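Local coordinates for mRNA interferase (Mycobacterium tuberculosis, PDB 6L2A), which probably acts as the toxin of a type II toxin-antitoxin pair, an endonuclease of the PemK/MazF family that cuts RNA, at residues 65-70 against 107-112. The protein carries 6 engineered substitutions. Sequence-based numbering, arbitrary orientation.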
ATOM      1  N   PHE A  65      -4.493  10.622  -7.771  1.00 17.63           N
ATOM      2  CA  PHE A  65      -3.935   9.680  -6.814  1.00 16.53           C
ATOM      3  C   PHE A  65      -2.566  10.121  -6.312  1.00 21.29           C
ATOM      4  O   PHE A  65      -1.825   9.308  -5.748  1.00 14.54           O
ATOM      5  CB  PHE A  65      -3.860   8.279  -7.427  1.00 16.75           C
ATOM      6  CG  PHE A  65      -3.311   8.252  -8.826  1.00 19.88           C
ATOM      7  CD1 PHE A  65      -1.948   8.159  -9.049  1.00 15.91           C
ATOM      8  CD2 PHE A  65      -4.162   8.309  -9.919  1.00 22.91           C
ATOM      9  CE1 PHE A  65      -1.442   8.129 -10.335  1.00 20.94           C
ATOM     10  CE2 PHE A  65      -3.661   8.280 -11.209  1.00 22.30           C
ATOM     11  CZ  PHE A  65      -2.301   8.188 -11.416  1.00 24.77           C
ATOM     12  N   GLN A  66      -2.216  11.390  -6.517  1.00 17.88           N
ATOM     13  CA  GLN A  66      -0.969  11.971  -6.051  1.00 22.14           C
ATOM     14  C   GLN A  66      -1.277  13.315  -5.407  1.00 20.32           C
ATOM     15  O   GLN A  66      -2.302  13.937  -5.694  1.00 20.84           O
ATOM     16  CB  GLN A  66       0.036  12.136  -7.201  1.00 19.35           C
ATOM     17  CG  GLN A  66       0.249  10.863  -8.013  1.00 21.03           C
ATOM     18  CD  GLN A  66       0.981  11.113  -9.316  1.00 24.20           C
ATOM     19  OE1 GLN A  66       0.937  12.214  -9.863  1.00 23.34           O
ATOM     20  NE2 GLN A  66       1.651  10.084  -9.827  1.00 21.74           N
ATOM     21  N   VAL A  67      -0.387  13.764  -4.523  1.00 18.98           N
ATOM     22  CA  VAL A  67      -0.619  14.973  -3.735  1.00 18.34           C
ATOM     23  C   VAL A  67       0.615  15.860  -3.805  1.00 17.92           C
ATOM     24  O   VAL A  67       1.719  15.426  -3.455  1.00 16.89           O
ATOM     25  CB  VAL A  67      -0.967  14.654  -2.271  1.00 18.30           C
ATOM     26  CG1 VAL A  67      -1.200  15.945  -1.493  1.00 18.51           C
ATOM     27  CG2 VAL A  67      -2.199  13.762  -2.197  1.00 15.84           C
ATOM     28  N   LEU A  68       0.426  17.106  -4.231  1.00 19.54           N
ATOM     29  CA  LEU A  68       1.510  18.080  -4.239  1.00 21.33           C
ATOM     30  C   LEU A  68       1.897  18.448  -2.811  1.00 24.01           C
ATOM     31  O   LEU A  68       1.041  18.825  -2.004  1.00 21.29           O
ATOM     32  CB  LEU A  68       1.084  19.327  -5.015  1.00 23.62           C
ATOM     33  CG  LEU A  68       2.014  20.544  -5.005  1.00 26.21           C
ATOM     34  CD1 LEU A  68       3.270  20.274  -5.812  1.00 29.15           C
ATOM     35  CD2 LEU A  68       1.288  21.770  -5.532  1.00 45.42           C
ATOM     36  N   LEU A  69       3.186  18.334  -2.498  1.00 17.83           N
ATOM     37  CA  LEU A  69       3.714  18.643  -1.173  1.00 21.36           C
ATOM     38  C   LEU A  69       4.602  19.878  -1.268  1.00 27.48           C
ATOM     39  O   LEU A  69       5.636  19.851  -1.944  1.00 24.93           O
ATOM     40  CB  LEU A  69       4.496  17.460  -0.603  1.00 20.45           C
ATOM     41  CG  LEU A  69       3.743  16.131  -0.488  1.00 17.46           C
ATOM     42  CD1 LEU A  69       4.657  15.031   0.032  1.00 22.99           C
ATOM     43  CD2 LEU A  69       2.522  16.288   0.405  1.00 14.49           C
ATOM     44  N   SER A  70       4.203  20.951  -0.589  1.00 24.52           N
ATOM     45  CA  SER A  70       4.936  22.209  -0.666  1.00 30.90           C
ATOM     46  C   SER A  70       6.260  22.125   0.086  1.00 36.75           C
ATOM     47  O   SER A  70       6.346  21.534   1.166  1.00 42.99           O
ATOM     48  CB  SER A  70       4.089  23.351  -0.103  1.00 38.66           C
ATOM     49  OG  SER A  70       4.902  24.301   0.566  1.00 45.23           O
ATOM     50  N   LEU A 107      -1.997  15.900   4.457  1.00 16.93           N
ATOM     51  CA  LEU A 107      -2.285  14.520   4.837  1.00 18.59           C
ATOM     52  C   LEU A 107      -3.736  14.161   4.546  1.00 14.27           C
ATOM     53  O   LEU A 107      -4.026  13.048   4.095  1.00 17.15           O
ATOM     54  CB  LEU A 107      -1.959  14.295   6.313  1.00 19.21           C
ATOM     55  CG  LEU A 107      -2.009  12.839   6.783  1.00 18.28           C
ATOM     56  CD1 LEU A 107      -1.050  11.981   5.971  1.00 14.81           C
ATOM     57  CD2 LEU A 107      -1.693  12.731   8.267  1.00 22.82           C
ATOM     58  N   ALA A 108      -4.663  15.089   4.802  1.00 15.43           N
ATOM     59  CA  ALA A 108      -6.054  14.859   4.425  1.00 14.18           C
ATOM     60  C   ALA A 108      -6.183  14.653   2.921  1.00 14.28           C
ATOM     61  O   ALA A 108      -6.954  13.799   2.466  1.00 17.01           O
ATOM     62  CB  ALA A 108      -6.928  16.025   4.889  1.00 17.17           C
ATOM     63  N   GLN A 109      -5.435  15.429   2.132  1.00 16.08           N
ATOM     64  CA  GLN A 109      -5.396  15.198   0.693  1.00 17.01           C
ATOM     65  C   GLN A 109      -4.831  13.819   0.374  1.00 15.24           C
ATOM     66  O   GLN A 109      -5.337  13.122  -0.513  1.00 17.23           O
ATOM     67  CB  GLN A 109      -4.569  16.282   0.005  1.00 19.00           C
ATOM     68  CG  GLN A 109      -5.320  17.578  -0.252  1.00 23.58           C
ATOM     69  CD  GLN A 109      -4.488  18.575  -1.035  1.00 44.52           C
ATOM     70  OE1 GLN A 109      -4.868  18.997  -2.128  1.00 48.76           O
ATOM     71  NE2 GLN A 109      -3.344  18.954  -0.478  1.00 29.07           N
ATOM     72  N   LEU A 110      -3.779  13.409   1.088  1.00 17.58           N
ATOM     73  CA  LEU A 110      -3.214  12.084   0.864  1.00 16.43           C
ATOM     74  C   LEU A 110      -4.193  10.986   1.256  1.00 16.58           C
ATOM     75  O   LEU A 110      -4.221   9.929   0.615  1.00 14.68           O
ATOM     76  CB  LEU A 110      -1.900  11.934   1.631  1.00 18.90           C
ATOM     77  CG  LEU A 110      -1.079  10.671   1.372  1.00 17.18           C
ATOM     78  CD1 LEU A 110      -0.922  10.413  -0.126  1.00 15.03           C
ATOM     79  CD2 LEU A 110       0.281  10.812   2.033  1.00 14.25           C
ATOM     80  N   ASP A 111      -5.005  11.213   2.293  1.00 15.26           N
ATOM     81  CA  ASP A 111      -6.059  10.257   2.619  1.00 17.43           C
ATOM     82  C   ASP A 111      -7.002  10.059   1.439  1.00 22.45           C
ATOM     83  O   ASP A 111      -7.374   8.925   1.115  1.00 18.70           O
ATOM     84  CB  ASP A 111      -6.848  10.717   3.846  1.00 19.68           C
ATOM     85  CG  ASP A 111      -6.019  10.718   5.116  1.00 23.99           C
ATOM     86  OD1 ASP A 111      -4.921  10.121   5.125  1.00 15.45           O
ATOM     87  OD2 ASP A 111      -6.481  11.307   6.116  1.00 20.83           O
ATOM     88  N   GLU A 112      -7.396  11.153   0.782  1.00 17.32           N
ATOM     89  CA  GLU A 112      -8.303  11.045  -0.356  1.00 17.81           C
ATOM     90  C   GLU A 112      -7.628  10.366  -1.540  1.00 17.66           C
ATOM     91  O   GLU A 112      -8.258   9.571  -2.248  1.00 17.61           O
ATOM     92  CB  GLU A 112      -8.818  12.429  -0.748  1.00 24.14           C
ATOM     93  CG  GLU A 112      -9.785  13.026   0.255  1.00 30.28           C
ATOM     94  CD  GLU A 112     -11.053  12.209   0.387  1.00 38.83           C
ATOM     95  OE1 GLU A 112     -11.694  11.934  -0.648  1.00 50.87           O
ATOM     96  OE2 GLU A 112     -11.407  11.838   1.526  1.00 50.41           O
TER
HETATM   97  O   HOH W   1      -1.405  19.841  -1.963  1.00 32.33           O
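Val-67 of strand 66-69 drives its two methyls against the flank of helix 104-117 at Gln-109 and Leu-110, one of the places where the C-terminal helix of this SH3-like MazF fold packs on its antiparallel sheet. The methyls divide the work. CG2 lies over the helix backbone, 3.6 Å from the CA of Leu-110 and also close to the carbonyl O of Gln-109, while CG1 lies 3.7 Å from the CB of Gln-109. With CG1 anti to the backbone N (chi1 -180°), CG2 falls beside that N, and the two methyls sit side by side on the helix, CG1 toward the Gln-109 side chain and CG2 toward the backbone. A short, beta-branched residue suits this place, because the strand comes near enough for the CA atoms of Val-67 and Leu-110 to stand 6.0 Å apart.

Leu-110 adds a looser apolar touch through CD1, 4.1 Å from the CG2 of Val-67; its side chain also reaches Val-31 and Val-33, as befits a leucine filling the buried side of a helix. Gln-109 suits the more open border: its CB packs on the valine methyls, the extended chain beyond CG gives reach, and the final turn (chi3 120°) brings NE2 to 3.8 Å from the CG1 of Val-67 and toward Leu-68. No direct hydrogen bond joins the two segments.

Farther out, backbone hydrogen bonds of Val-67 with Ala-82 and of Leu-69 with Cys-80 fix the strand in the sheet, and Val-67 also touches Ala-113, one turn farther along the helix from Gln-109. Facing away from the strand, Asp-111 forms a salt bridge with Arg-8 and packs on Leu-120 of the second subunit. The polar link at the border is a single water, which accepts from the NE2 of Gln-109 and donates to the carbonyl O of Leu-68, each 2.6 Å from the water oxygen.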